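Non-structural polyprotein (Sindbis virus, PDB 4GUA) is the P2/P3 part of an alphavirus replication polyprotein, joining a papain-like cysteine protease, which probably cleaves that polyprotein, to a macro domain and a zinc-binding domain. Local coordinates at residues Cys16-Ala20 and His93-Ser97; Val58-Lys62 and Phe238-Glu242; Leu72-Ile78 and Thr100-Asp106. One frame throughout, in Å; residues are numbered along the deposited sequence.

Contact 1. Residues Cys16-Ala20 and His93-Ser97; sequences CWAKA and HWDNS. With SO4 (sulfate ion), chain E.
Trp94 lies across the first turn of the helix that begins at Cys16, and it gives up more surface here than any other residue of 16-20 and 93-97. Its CB rests on Ala20 CB at 3.9 Å, while the pyrrole end of the indole reaches the root of Trp17, with Trp94 CD1 3.9 Å from Trp17 CB. CG of Trp94 stands beside its own backbone N (chi1 -73°), which brings the indole back along the helix toward Trp17. Ala20 is small enough for the strand backbone to come close, and its carbonyl oxygen accepts a nearly straight bond from Asn96 ND2 (3.0 Å, 168°), lying close to the amide plane of Asn96. The same amide nitrogen also reaches Pro79 O. Cys16 supplies the third large share. Its sulfur sits between backbone N and carbonyl carbon (chi1 56°), faces the edge of the Trp94 ring, and takes a weak bond from Trp94 N at 3.6 Å. Cys16 SG also lies 4.1 Å from His93 ND1, approaching that ring obliquely. Beside this pair a sulfate, probably from the crystallisation liquor, is bound by Lys19 NZ (3.2 Å to O2). A cysteine opening a helix with a strand histidine at its sulfur is consistent with the catalytic dyad of papain-like (clan CA) peptidases, to which family C9 belongs.

Contact 2. Residues Val58-Lys62 and Phe238-Glu242; sequences VICIK and FQQCE
Ile61 and Phe238 make the purely apolar part of this contact between two roughly antiparallel helix segments (157°). They approach from opposite directions, and the CD1 methyl of Ile61 meets the Phe238 ring at its edge, 3.8 Å from CE1. With CG anti to the backbone N (chi1 -167°), the phenyl ring reaches across to that methyl; Pro147 packs on the same residue. The axes of the short segments stay 12.4 Å apart, so long side chains rather than the backbones bridge the gap.

A second kind of contact sets methyl groups against a carboxylate. Glu242 extends its chain toward helix 52-64, and its OE2 lies against both Val58 CG2 and Ile61 CD1, 3.5 Å from the latter. The valine side chain crosses the glutamate at a slant, its CG2 also 4.0 Å from Glu242 CB.

The polar ends of Lys62 and Gln239 form a third group and find their partners in neighbouring parts of the chain. Lys62, folded at chi2 and chi4, crosses Gln239 at about a right angle, its CE 3.8 Å from Gln239 NE2. The ammonium group bonds to Asn144 O, while the Gln239 amide is held by Ala141 O and Asn235 N. Lys62 NZ remains 4.4 Å from Glu242 OE1, beyond a salt bridge.

A carboxylate bedded in methyls would tend to hold its proton more firmly, an effect the nearby lysine probably offsets; cohesion here thus rests on packing, to which the nearby opposite charges may add a little.

Contact 3. Residues Leu72-Ile78 and Thr100-Asp106; sequences LFSKQSI and TRKYGYD. With SO4 (sulfate ion), chain D.
Leu72 and Asp106 open a set of five backbone hydrogen bonds that ties the loop 72-78 to the segment 100-106. Leu72 O receives Asp106 N at 2.7 Å. The next carbonyl, Phe73 O, takes Gly104 N at 2.7 Å. Gly104 answers with its own oxygen, which accepts Lys75 N at 3.0 Å through a more bent bond (138°), so both polar backbone atoms of this glycine are used within the contact. Farther along, Ile78 and Tyr103 form an antiparallel hydrogen-bonded pair: Ile78 N gives to Tyr103 O (3.1 Å), and Tyr103 N gives to Ile78 O (2.9 Å).

Other polar groups find partners outside the two segments. Tyr105 N bonds to Thr27 OG1 on helix 16-27. The Asp106 carboxylate looks forward along the chain and, as an N-cap, takes Ile109 N through OD1. Lys102 N makes only a weak bond to a sulfate oxygen, O2 (3.4 Å), in an ion probably left by the crystallisation liquor, and the Arg101 guanidinium is bridged to Glu517.

Across the contact the side chains mostly pack. Leu72 and Tyr105 run side by side in the same direction, with Leu72 CD2 4.0 Å from Tyr105 CE1. The Phe73 ring leans obliquely over the backbone, its CD1 3.9 Å from Tyr105 N, and Tyr103 presents a ring edge to Phe73 O. The Phe73 side chain packs on Ile24 of helix 16-27 and on Leu56 and Cys60 of helix 52-64.

The contact sets strand 102-103 on the edge of strand 78-83 in a small antiparallel sheet and places Asp106 ahead of helix 107-113. Its cohesion rests largely on backbone groups, with side-chain packing added.

In the fold
Contacts 1 and 3 belong to one small antiparallel sheet, in which strand 78-83 lies between strands 93-95 and 102-103; they meet where Asn96 ND2 packs on Ile78 CG2, 3.7 Å away. Both are partly buried and lean on helix 16-27. Contact 2 is the buried one, joining helix 52-64 to helix 237-257, a helix beside a seven-stranded mixed sheet that resembles a methyltransferase fold. Helix 52-64 also touches contact 3 through Cys60, whose SG lies 3.9 Å from Phe73 CD2. Backbone bonding dominates contact 3, mixed packing with sulfur and amide bonds marks contact 1, and contact 2 relies mainly on side-chain packing.

Contact 1. Residues Cys16-Ala20 and His93-Ser97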
ATOM      1  N   CYS A  16      24.900   5.396 -15.461  1.00 64.41           N
ATOM      2  CA  CYS A  16      24.488   4.355 -16.385  1.00 61.78           C
ATOM      3  C   CYS A  16      22.960   4.281 -16.455  1.00 63.91           C
ATOM      4  O   CYS A  16      22.408   4.004 -17.515  1.00 64.98           O
ATOM      5  CB  CYS A  16      25.103   2.996 -16.007  1.00 61.89           C
ATOM      6  SG  CYS A  16      24.773   2.402 -14.334  1.00 61.70           S
ATOM      7  N   TRP A  17      22.276   4.561 -15.347  1.00 57.72           N
ATOM      8  CA  TRP A  17      20.814   4.578 -15.355  1.00 60.20           C
ATOM      9  C   TRP A  17      20.232   5.602 -16.354  1.00 61.80           C
ATOM     10  O   TRP A  17      19.279   5.307 -17.097  1.00 61.08           O
ATOM     11  CB  TRP A  17      20.259   4.829 -13.944  1.00 57.55           C
ATOM     12  CG  TRP A  17      20.827   6.020 -13.222  1.00 55.85           C
ATOM     13  CD1 TRP A  17      21.941   6.051 -12.442  1.00 56.16           C
ATOM     14  CD2 TRP A  17      20.286   7.344 -13.199  1.00 62.89           C
ATOM     15  NE1 TRP A  17      22.135   7.313 -11.934  1.00 52.38           N
ATOM     16  CE2 TRP A  17      21.133   8.127 -12.386  1.00 59.39           C
ATOM     17  CE3 TRP A  17      19.169   7.948 -13.784  1.00 63.67           C
ATOM     18  CZ2 TRP A  17      20.900   9.477 -12.149  1.00 60.60           C
ATOM     19  CZ3 TRP A  17      18.937   9.288 -13.547  1.00 55.26           C
ATOM     20  CH2 TRP A  17      19.800  10.038 -12.739  1.00 55.44           C
ATOM     21  N   ALA A  18      20.822   6.792 -16.392  1.00 61.23           N
ATOM     22  CA  ALA A  18      20.415   7.817 -17.351  1.00 60.80           C
ATOM     23  C   ALA A  18      20.775   7.432 -18.789  1.00 60.17           C
ATOM     24  O   ALA A  18      19.936   7.510 -19.701  1.00 65.65           O
ATOM     25  CB  ALA A  18      21.033   9.163 -16.986  1.00 55.47           C
ATOM     26  N   LYS A  19      22.017   7.007 -18.995  1.00 54.41           N
ATOM     27  CA  LYS A  19      22.451   6.596 -20.329  1.00 58.00           C
ATOM     28  C   LYS A  19      21.491   5.541 -20.858  1.00 57.09           C
ATOM     29  O   LYS A  19      21.114   5.557 -22.032  1.00 59.61           O
ATOM     30  CB  LYS A  19      23.879   6.034 -20.306  1.00 55.49           C
ATOM     31  CG  LYS A  19      24.879   6.912 -19.578  1.00 67.70           C
ATOM     32  CD  LYS A  19      26.262   6.286 -19.516  1.00 73.01           C
ATOM     33  CE  LYS A  19      27.350   7.336 -19.316  1.00 69.63           C
ATOM     34  NZ  LYS A  19      28.586   6.741 -18.745  1.00 70.46           N
ATOM     35  N   ALA A  20      21.060   4.656 -19.969  1.00 49.05           N
ATOM     36  CA  ALA A  20      20.225   3.532 -20.357  1.00 47.73           C
ATOM     37  C   ALA A  20      18.860   4.036 -20.793  1.00 54.36           C
ATOM     38  O   ALA A  20      18.261   3.505 -21.727  1.00 56.98           O
ATOM     39  CB  ALA A  20      20.092   2.558 -19.211  1.00 44.49           C
ATOM     40  N   HIS A  93      24.860  -2.764 -13.051  1.00 55.83           N
ATOM     41  CA  HIS A  93      24.928  -1.894 -14.204  1.00 58.38           C
ATOM     42  C   HIS A  93      23.588  -1.850 -14.952  1.00 60.97           C
ATOM     43  O   HIS A  93      22.882  -2.859 -15.025  1.00 54.50           O
ATOM     44  CB  HIS A  93      26.075  -2.394 -15.093  1.00 60.82           C
ATOM     45  CG  HIS A  93      26.209  -1.677 -16.394  1.00 64.91           C
ATOM     46  ND1 HIS A  93      26.750  -0.413 -16.498  1.00 74.87           N
ATOM     47  CD2 HIS A  93      25.888  -2.053 -17.652  1.00 66.02           C
ATOM     48  CE1 HIS A  93      26.747  -0.036 -17.764  1.00 73.56           C
ATOM     49  NE2 HIS A  93      26.227  -1.013 -18.486  1.00 72.59           N
ATOM     50  N   TRP A  94      23.229  -0.684 -15.489  1.00 59.58           N
ATOM     51  CA  TRP A  94      22.044  -0.570 -16.331  1.00 53.19           C
ATOM     52  C   TRP A  94      22.443  -0.405 -17.779  1.00 56.91           C
ATOM     53  O   TRP A  94      23.289   0.425 -18.107  1.00 52.49           O
ATOM     54  CB  TRP A  94      21.202   0.647 -15.957  1.00 53.78           C
ATOM     55  CG  TRP A  94      20.421   0.547 -14.683  1.00 54.08           C
ATOM     56  CD1 TRP A  94      20.813   0.968 -13.451  1.00 52.87           C
ATOM     57  CD2 TRP A  94      19.102   0.013 -14.522  1.00 54.27           C
ATOM     58  NE1 TRP A  94      19.822   0.733 -12.529  1.00 51.50           N
ATOM     59  CE2 TRP A  94      18.762   0.143 -13.160  1.00 53.95           C
ATOM     60  CE3 TRP A  94      18.174  -0.563 -15.395  1.00 55.42           C
ATOM     61  CZ2 TRP A  94      17.538  -0.284 -12.650  1.00 54.53           C
ATOM     62  CZ3 TRP A  94      16.955  -0.989 -14.884  1.00 55.70           C
ATOM     63  CH2 TRP A  94      16.650  -0.847 -13.524  1.00 51.97           C
ATOM     64  N   ASP A  95      21.798  -1.164 -18.655  1.00 63.96           N
ATOM     65  CA  ASP A  95      21.965  -0.947 -20.084  1.00 67.84           C
ATOM     66  C   ASP A  95      20.759  -1.428 -20.886  1.00 72.28           C
ATOM     67  O   ASP A  95      19.730  -1.798 -20.334  1.00 66.11           O
ATOM     68  CB  ASP A  95      23.259  -1.591 -20.592  1.00 67.84           C
ATOM     69  CG  ASP A  95      23.248  -3.108 -20.494  1.00 74.28           C
ATOM     70  OD1 ASP A  95      22.156  -3.700 -20.395  1.00 73.31           O
ATOM     71  OD2 ASP A  95      24.342  -3.714 -20.546  1.00 81.29           O
ATOM     72  N   ASN A  96      20.905  -1.387 -22.202  1.00 77.88           N
ATOM     73  CA  ASN A  96      19.855  -1.758 -23.138  1.00 70.50           C
ATOM     74  C   ASN A  96      19.941  -3.198 -23.678  1.00 71.95           C
ATOM     75  O   ASN A  96      19.272  -3.540 -24.650  1.00 73.46           O
ATOM     76  CB  ASN A  96      19.782  -0.722 -24.255  1.00 67.22           C
ATOM     77  CG  ASN A  96      19.542   0.678 -23.720  1.00 62.93           C
ATOM     78  OD1 ASN A  96      20.350   1.586 -23.923  1.00 59.18           O
ATOM     79  ND2 ASN A  96      18.440   0.848 -22.999  1.00 63.85           N
ATOM     80  N   SER A  97      20.810  -4.021 -23.096  1.00 72.61           N
ATOM     81  CA  SER A  97      20.944  -5.415 -23.525  1.00 68.06           C
ATOM     82  C   SER A  97      19.595  -6.138 -23.460  1.00 68.92           C
ATOM     83  O   SER A  97      18.677  -5.692 -22.774  1.00 68.72           O
ATOM     84  CB  SER A  97      21.969  -6.153 -22.659  1.00 64.63           C
ATOM     85  OG  SER A  97      21.365  -6.777 -21.537  1.00 62.05           O
TER
HETATM   86  S   SO4 E1702      28.943   3.667 -16.866  1.00113.92           S
HETATM   87  O1  SO4 E1702      29.018   2.309 -16.323  1.00105.75           O
HETATM   88  O2  SO4 E1702      28.241   3.643 -18.148  1.00114.12           O
HETATM   89  O3  SO4 E1702      28.220   4.527 -15.927  1.00120.77           O
HETATM   90  O4  SO4 E1702      30.285   4.204 -17.074  1.00109.73           O

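Contact 2. Residues Val58-Lys62 and Phe238-Glu242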
ATOM      1  N   VAL A  58       9.775   9.382 -13.206  1.00 54.58           N
ATOM      2  CA  VAL A  58       9.918  10.815 -12.956  1.00 51.71           C
ATOM      3  C   VAL A  58       9.892  11.629 -14.251  1.00 54.38           C
ATOM      4  O   VAL A  58       9.303  12.709 -14.306  1.00 54.98           O
ATOM      5  CB  VAL A  58      11.227  11.122 -12.191  1.00 46.78           C
ATOM      6  CG1 VAL A  58      11.706  12.532 -12.497  1.00 46.00           C
ATOM      7  CG2 VAL A  58      11.030  10.932 -10.689  1.00 39.37           C
ATOM      8  N   ILE A  59      10.547  11.116 -15.287  1.00 57.83           N
ATOM      9  CA  ILE A  59      10.653  11.835 -16.549  1.00 56.73           C
ATOM     10  C   ILE A  59       9.303  11.861 -17.240  1.00 56.51           C
ATOM     11  O   ILE A  59       8.926  12.854 -17.858  1.00 53.88           O
ATOM     12  CB  ILE A  59      11.699  11.198 -17.475  1.00 53.71           C
ATOM     13  CG1 ILE A  59      13.090  11.379 -16.872  1.00 52.58           C
ATOM     14  CG2 ILE A  59      11.653  11.839 -18.859  1.00 52.82           C
ATOM     15  CD1 ILE A  59      14.094  10.377 -17.354  1.00 58.29           C
ATOM     16  N   CYS A  60       8.573  10.761 -17.127  1.00 56.12           N
ATOM     17  CA  CYS A  60       7.255  10.667 -17.717  1.00 51.28           C
ATOM     18  C   CYS A  60       6.340  11.710 -17.068  1.00 56.52           C
ATOM     19  O   CYS A  60       5.663  12.476 -17.758  1.00 57.26           O
ATOM     20  CB  CYS A  60       6.696   9.257 -17.523  1.00 46.26           C
ATOM     21  SG  CYS A  60       5.110   8.967 -18.327  1.00 62.22           S
ATOM     22  N   ILE A  61       6.349  11.774 -15.739  1.00 50.57           N
ATOM     23  CA  ILE A  61       5.515  12.748 -15.050  1.00 51.94           C
ATOM     24  C   ILE A  61       5.908  14.164 -15.450  1.00 50.97           C
ATOM     25  O   ILE A  61       5.058  15.019 -15.666  1.00 45.67           O
ATOM     26  CB  ILE A  61       5.636  12.644 -13.524  1.00 53.00           C
ATOM     27  CG1 ILE A  61       5.178  11.273 -13.033  1.00 48.29           C
ATOM     28  CG2 ILE A  61       4.814  13.748 -12.855  1.00 53.11           C
ATOM     29  CD1 ILE A  61       5.331  11.094 -11.533  1.00 43.78           C
ATOM     30  N   LYS A  62       7.206  14.413 -15.546  1.00 52.73           N
ATOM     31  CA  LYS A  62       7.683  15.756 -15.836  1.00 54.18           C
ATOM     32  C   LYS A  62       7.313  16.245 -17.233  1.00 56.89           C
ATOM     33  O   LYS A  62       6.939  17.394 -17.392  1.00 63.64           O
ATOM     34  CB  LYS A  62       9.193  15.839 -15.619  1.00 55.06           C
ATOM     35  CG  LYS A  62       9.586  16.099 -14.176  1.00 52.17           C
ATOM     36  CD  LYS A  62       9.074  17.463 -13.717  1.00 49.40           C
ATOM     37  CE  LYS A  62       9.183  17.642 -12.228  1.00 41.04           C
ATOM     38  NZ  LYS A  62       8.063  16.930 -11.570  1.00 43.31           N
ATOM     39  N   PHE A 238       5.391  15.710  -3.096  1.00 46.72           N
ATOM     40  CA  PHE A 238       5.511  14.643  -4.077  1.00 50.81           C
ATOM     41  C   PHE A 238       6.929  14.532  -4.629  1.00 52.12           C
ATOM     42  O   PHE A 238       7.468  13.426  -4.734  1.00 46.53           O
ATOM     43  CB  PHE A 238       4.535  14.854  -5.236  1.00 44.27           C
ATOM     44  CG  PHE A 238       4.393  13.648  -6.111  1.00 46.10           C
ATOM     45  CD1 PHE A 238       5.254  13.446  -7.184  1.00 45.86           C
ATOM     46  CD2 PHE A 238       3.432  12.689  -5.837  1.00 49.01           C
ATOM     47  CE1 PHE A 238       5.136  12.318  -7.987  1.00 42.70           C
ATOM     48  CE2 PHE A 238       3.307  11.563  -6.631  1.00 49.49           C
ATOM     49  CZ  PHE A 238       4.163  11.375  -7.707  1.00 46.33           C
ATOM     50  N   GLN A 239       7.542  15.665  -4.963  1.00 54.67           N
ATOM     51  CA  GLN A 239       8.892  15.651  -5.519  1.00 50.56           C
ATOM     52  C   GLN A 239       9.888  15.148  -4.494  1.00 45.67           C
ATOM     53  O   GLN A 239      10.865  14.499  -4.838  1.00 41.31           O
ATOM     54  CB  GLN A 239       9.313  17.039  -5.992  1.00 49.65           C
ATOM     55  CG  GLN A 239      10.666  17.068  -6.684  1.00 47.49           C
ATOM     56  CD  GLN A 239      10.879  18.341  -7.483  1.00 58.99           C
ATOM     57  OE1 GLN A 239      11.067  19.418  -6.916  1.00 61.99           O
ATOM     58  NE2 GLN A 239      10.849  18.222  -8.807  1.00 64.46           N
ATOM     59  N   GLN A 240       9.653  15.482  -3.234  1.00 47.14           N
ATOM     60  CA  GLN A 240      10.545  15.046  -2.178  1.00 51.44           C
ATOM     61  C   GLN A 240      10.482  13.526  -2.044  1.00 51.64           C
ATOM     62  O   GLN A 240      11.505  12.876  -1.850  1.00 51.99           O
ATOM     63  CB  GLN A 240      10.187  15.725  -0.856  1.00 49.87           C
ATOM     64  CG  GLN A 240      11.227  15.527   0.222  1.00 50.51           C
ATOM     65  CD  GLN A 240      11.048  16.467   1.383  1.00 53.41           C
ATOM     66  OE1 GLN A 240       9.937  16.886   1.691  1.00 57.77           O
ATOM     67  NE2 GLN A 240      12.143  16.800   2.044  1.00 55.20           N
ATOM     68  N   CYS A 241       9.283  12.960  -2.164  1.00 48.85           N
ATOM     69  CA  CYS A 241       9.129  11.509  -2.115  1.00 45.49           C
ATOM     70  C   CYS A 241       9.935  10.874  -3.233  1.00 49.79           C
ATOM     71  O   CYS A 241      10.679   9.920  -3.000  1.00 53.69           O
ATOM     72  CB  CYS A 241       7.654  11.100  -2.222  1.00 40.32           C
ATOM     73  SG  CYS A 241       6.709  11.321  -0.686  1.00 58.76           S
ATOM     74  N   GLU A 242       9.767  11.403  -4.445  1.00 51.00           N
ATOM     75  CA  GLU A 242      10.506  10.928  -5.608  1.00 48.32           C
ATOM     76  C   GLU A 242      12.009  10.909  -5.339  1.00 50.54           C
ATOM     77  O   GLU A 242      12.649   9.879  -5.495  1.00 64.91           O
ATOM     78  CB  GLU A 242      10.213  11.808  -6.831  1.00 46.71           C
ATOM     79  CG  GLU A 242       8.798  11.684  -7.386  1.00 45.53           C
ATOM     80  CD  GLU A 242       8.582  12.532  -8.643  1.00 58.27           C
ATOM     81  OE1 GLU A 242       8.818  13.759  -8.591  1.00 58.70           O
ATOM     82  OE2 GLU A 242       8.178  11.972  -9.689  1.00 66.28           O
TER

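Contact 3. Residues Leu72-Ile78 and Thr100-Asp106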
ATOM      1  N   LEU A  72       2.158   5.387 -21.305  1.00 58.87           N
ATOM      2  CA  LEU A  72       2.857   6.201 -22.294  1.00 61.32           C
ATOM      3  C   LEU A  72       4.190   5.613 -22.742  1.00 62.37           C
ATOM      4  O   LEU A  72       4.540   5.701 -23.912  1.00 66.55           O
ATOM      5  CB  LEU A  72       3.066   7.613 -21.758  1.00 60.16           C
ATOM      6  CG  LEU A  72       1.839   8.513 -21.863  1.00 62.08           C
ATOM      7  CD1 LEU A  72       2.046   9.807 -21.104  1.00 67.38           C
ATOM      8  CD2 LEU A  72       1.550   8.807 -23.314  1.00 61.52           C
ATOM      9  N   PHE A  73       4.951   5.065 -21.806  1.00 55.25           N
ATOM     10  CA  PHE A  73       6.222   4.418 -22.133  1.00 56.77           C
ATOM     11  C   PHE A  73       6.159   2.886 -22.255  1.00 58.48           C
ATOM     12  O   PHE A  73       7.198   2.228 -22.247  1.00 54.39           O
ATOM     13  CB  PHE A  73       7.324   4.870 -21.180  1.00 56.66           C
ATOM     14  CG  PHE A  73       7.903   6.203 -21.542  1.00 53.40           C
ATOM     15  CD1 PHE A  73       8.790   6.318 -22.594  1.00 48.74           C
ATOM     16  CD2 PHE A  73       7.547   7.343 -20.847  1.00 53.62           C
ATOM     17  CE1 PHE A  73       9.321   7.544 -22.940  1.00 52.09           C
ATOM     18  CE2 PHE A  73       8.078   8.573 -21.188  1.00 51.84           C
ATOM     19  CZ  PHE A  73       8.962   8.674 -22.235  1.00 53.88           C
ATOM     20  N   SER A  74       4.949   2.328 -22.290  1.00 57.58           N
ATOM     21  CA  SER A  74       4.737   0.880 -22.182  1.00 58.71           C
ATOM     22  C   SER A  74       4.791   0.092 -23.497  1.00 60.45           C
ATOM     23  O   SER A  74       4.503  -1.106 -23.532  1.00 62.44           O
ATOM     24  CB  SER A  74       3.402   0.602 -21.490  1.00 67.61           C
ATOM     25  OG  SER A  74       3.599   0.242 -20.134  1.00 81.23           O
ATOM     26  N   LYS A  75       5.134   0.765 -24.581  1.00 55.74           N
ATOM     27  CA  LYS A  75       5.345   0.101 -25.854  1.00 64.55           C
ATOM     28  C   LYS A  75       6.648  -0.687 -25.759  1.00 71.39           C
ATOM     29  O   LYS A  75       7.668  -0.146 -25.328  1.00 73.41           O
ATOM     30  CB  LYS A  75       5.361   1.173 -26.940  1.00 75.83           C
ATOM     31  CG  LYS A  75       5.916   0.805 -28.291  1.00 86.48           C
ATOM     32  CD  LYS A  75       7.024   1.837 -28.539  1.00 97.89           C
ATOM     33  CE  LYS A  75       7.261   2.235 -29.981  1.00100.78           C
ATOM     34  NZ  LYS A  75       8.310   3.313 -30.068  1.00 94.51           N
ATOM     35  N   GLN A  76       6.632  -1.963 -26.146  1.00 67.35           N
ATOM     36  CA  GLN A  76       7.792  -2.805 -25.869  1.00 57.43           C
ATOM     37  C   GLN A  76       8.760  -2.668 -27.014  1.00 56.19           C
ATOM     38  O   GLN A  76       8.644  -3.349 -28.021  1.00 66.69           O
ATOM     39  CB  GLN A  76       7.380  -4.279 -25.789  1.00 52.57           C
ATOM     40  CG  GLN A  76       6.242  -4.580 -24.843  1.00 53.68           C
ATOM     41  CD  GLN A  76       6.594  -4.264 -23.418  1.00 61.31           C
ATOM     42  OE1 GLN A  76       6.188  -3.235 -22.882  1.00 63.43           O
ATOM     43  NE2 GLN A  76       7.367  -5.145 -22.789  1.00 65.64           N
ATOM     44  N   SER A  77       9.797  -1.883 -26.803  1.00 63.12           N
ATOM     45  CA  SER A  77      10.690  -1.533 -27.886  1.00 69.27           C
ATOM     46  C   SER A  77      12.118  -1.795 -27.494  1.00 73.23           C
ATOM     47  O   SER A  77      12.774  -2.691 -28.017  1.00 82.41           O
ATOM     48  CB  SER A  77      10.556  -0.047 -28.215  1.00 67.01           C
ATOM     49  OG  SER A  77       9.272   0.293 -28.702  1.00 58.84           O
ATOM     50  N   ILE A  78      12.579  -0.983 -26.555  1.00 62.41           N
ATOM     51  CA  ILE A  78      13.943  -1.024 -26.095  1.00 58.90           C
ATOM     52  C   ILE A  78      13.978  -1.610 -24.702  1.00 62.03           C
ATOM     53  O   ILE A  78      13.309  -1.117 -23.799  1.00 62.09           O
ATOM     54  CB  ILE A  78      14.518   0.383 -26.071  1.00 56.15           C
ATOM     55  CG1 ILE A  78      14.316   1.026 -27.448  1.00 57.33           C
ATOM     56  CG2 ILE A  78      15.978   0.352 -25.648  1.00 55.01           C
ATOM     57  CD1 ILE A  78      14.593   2.504 -27.475  1.00 65.29           C
ATOM     58  N   THR A 100      13.304  -9.224 -20.890  1.00 65.08           N
ATOM     59  CA  THR A 100      11.848  -9.212 -21.054  1.00 67.59           C
ATOM     60  C   THR A 100      11.230  -7.883 -20.629  1.00 73.34           C
ATOM     61  O   THR A 100      10.065  -7.633 -20.918  1.00 83.57           O
ATOM     62  CB  THR A 100      11.140 -10.357 -20.295  1.00 68.46           C
ATOM     63  OG1 THR A 100      11.477 -10.306 -18.906  1.00 78.74           O
ATOM     64  CG2 THR A 100      11.535 -11.701 -20.858  1.00 69.07           C
ATOM     65  N   ARG A 101      11.993  -7.040 -19.935  1.00 74.95           N
ATOM     66  CA  ARG A 101      11.497  -5.720 -19.554  1.00 70.83           C
ATOM     67  C   ARG A 101      11.875  -4.690 -20.615  1.00 68.99           C
ATOM     68  O   ARG A 101      13.057  -4.404 -20.822  1.00 68.79           O
ATOM     69  CB  ARG A 101      12.046  -5.271 -18.200  1.00 70.32           C
ATOM     70  CG  ARG A 101      11.644  -6.123 -17.015  1.00 73.59           C
ATOM     71  CD  ARG A 101      12.222  -5.527 -15.731  1.00 82.49           C
ATOM     72  NE  ARG A 101      12.194  -6.445 -14.593  1.00 85.16           N
ATOM     73  CZ  ARG A 101      12.988  -7.507 -14.462  1.00 85.16           C
ATOM     74  NH1 ARG A 101      13.870  -7.823 -15.409  1.00 79.25           N
ATOM     75  NH2 ARG A 101      12.891  -8.274 -13.385  1.00 84.50           N
ATOM     76  N   LYS A 102      10.861  -4.138 -21.279  1.00 67.65           N
ATOM     77  CA  LYS A 102      11.073  -3.182 -22.360  1.00 63.95           C
ATOM     78  C   LYS A 102      10.182  -1.952 -22.195  1.00 62.93           C
ATOM     79  O   LYS A 102       9.137  -2.006 -21.539  1.00 66.10           O
ATOM     80  CB  LYS A 102      10.786  -3.849 -23.707  1.00 62.16           C
ATOM     81  CG  LYS A 102      11.466  -5.197 -23.883  1.00 66.33           C
ATOM     82  CD  LYS A 102      11.366  -5.694 -25.314  1.00 69.79           C
ATOM     83  CE  LYS A 102      11.959  -7.077 -25.459  1.00 69.35           C
ATOM     84  NZ  LYS A 102      11.764  -7.603 -26.826  1.00 73.96           N
ATOM     85  N   TYR A 103      10.596  -0.848 -22.805  1.00 62.88           N
ATOM     86  CA  TYR A 103       9.852   0.399 -22.723  1.00 64.90           C
ATOM     87  C   TYR A 103       9.965   1.159 -24.039  1.00 69.17           C
ATOM     88  O   TYR A 103      10.894   0.946 -24.813  1.00 70.68           O
ATOM     89  CB  TYR A 103      10.398   1.268 -21.584  1.00 61.98           C
ATOM     90  CG  TYR A 103      10.280   0.628 -20.217  1.00 67.47           C
ATOM     91  CD1 TYR A 103      11.278  -0.205 -19.727  1.00 73.79           C
ATOM     92  CD2 TYR A 103       9.173   0.848 -19.422  1.00 69.11           C
ATOM     93  CE1 TYR A 103      11.169  -0.799 -18.481  1.00 74.20           C
ATOM     94  CE2 TYR A 103       9.058   0.265 -18.180  1.00 69.95           C
ATOM     95  CZ  TYR A 103      10.054  -0.557 -17.712  1.00 75.64           C
ATOM     96  OH  TYR A 103       9.927  -1.134 -16.465  1.00 83.20           O
ATOM     97  N   GLY A 104       8.991   2.020 -24.298  1.00 66.92           N
ATOM     98  CA  GLY A 104       9.062   2.961 -25.397  1.00 61.43           C
ATOM     99  C   GLY A 104       7.761   3.730 -25.510  1.00 56.65           C
ATOM    100  O   GLY A 104       6.705   3.244 -25.103  1.00 49.78           O
ATOM    101  N   TYR A 105       7.824   4.898 -26.136  1.00 56.25           N
ATOM    102  CA  TYR A 105       6.665   5.769 -26.225  1.00 54.68           C
ATOM    103  C   TYR A 105       5.579   5.076 -27.019  1.00 60.02           C
ATOM    104  O   TYR A 105       5.833   4.558 -28.098  1.00 69.43           O
ATOM    105  CB  TYR A 105       7.050   7.076 -26.898  1.00 55.58           C
ATOM    106  CG  TYR A 105       5.974   8.129 -26.850  1.00 61.89           C
ATOM    107  CD1 TYR A 105       5.691   8.806 -25.670  1.00 64.31           C
ATOM    108  CD2 TYR A 105       5.253   8.463 -27.988  1.00 67.20           C
ATOM    109  CE1 TYR A 105       4.712   9.781 -25.625  1.00 67.80           C
ATOM    110  CE2 TYR A 105       4.275   9.438 -27.955  1.00 70.90           C
ATOM    111  CZ  TYR A 105       4.009  10.094 -26.773  1.00 71.83           C
ATOM    112  OH  TYR A 105       3.033  11.063 -26.745  1.00 76.44           O
ATOM    113  N   ASP A 106       4.358   5.101 -26.505  1.00 63.30           N
ATOM    114  CA  ASP A 106       3.245   4.450 -27.176  1.00 65.25           C
ATOM    115  C   ASP A 106       2.290   5.485 -27.767  1.00 62.99           C
ATOM    116  O   ASP A 106       1.547   6.148 -27.045  1.00 61.26           O
ATOM    117  CB  ASP A 106       2.516   3.554 -26.174  1.00 65.37           C
ATOM    118  CG  ASP A 106       1.449   2.713 -26.814  1.00 63.45           C
ATOM    119  OD1 ASP A 106       0.904   3.137 -27.856  1.00 60.50           O
ATOM    120  OD2 ASP A 106       1.166   1.622 -26.277  1.00 64.43           O
TER
HETATM  121  S   SO4 D1701       7.430  -5.209 -18.953  1.00109.28           S
HETATM  122  O1  SO4 D1701       6.044  -5.669 -19.018  1.00113.50           O
HETATM  123  O2  SO4 D1701       8.203  -5.813 -20.035  1.00103.34           O
HETATM  124  O3  SO4 D1701       7.497  -3.752 -19.093  1.00102.38           O
HETATM  125  O4  SO4 D1701       7.966  -5.637 -17.663  1.00108.61           O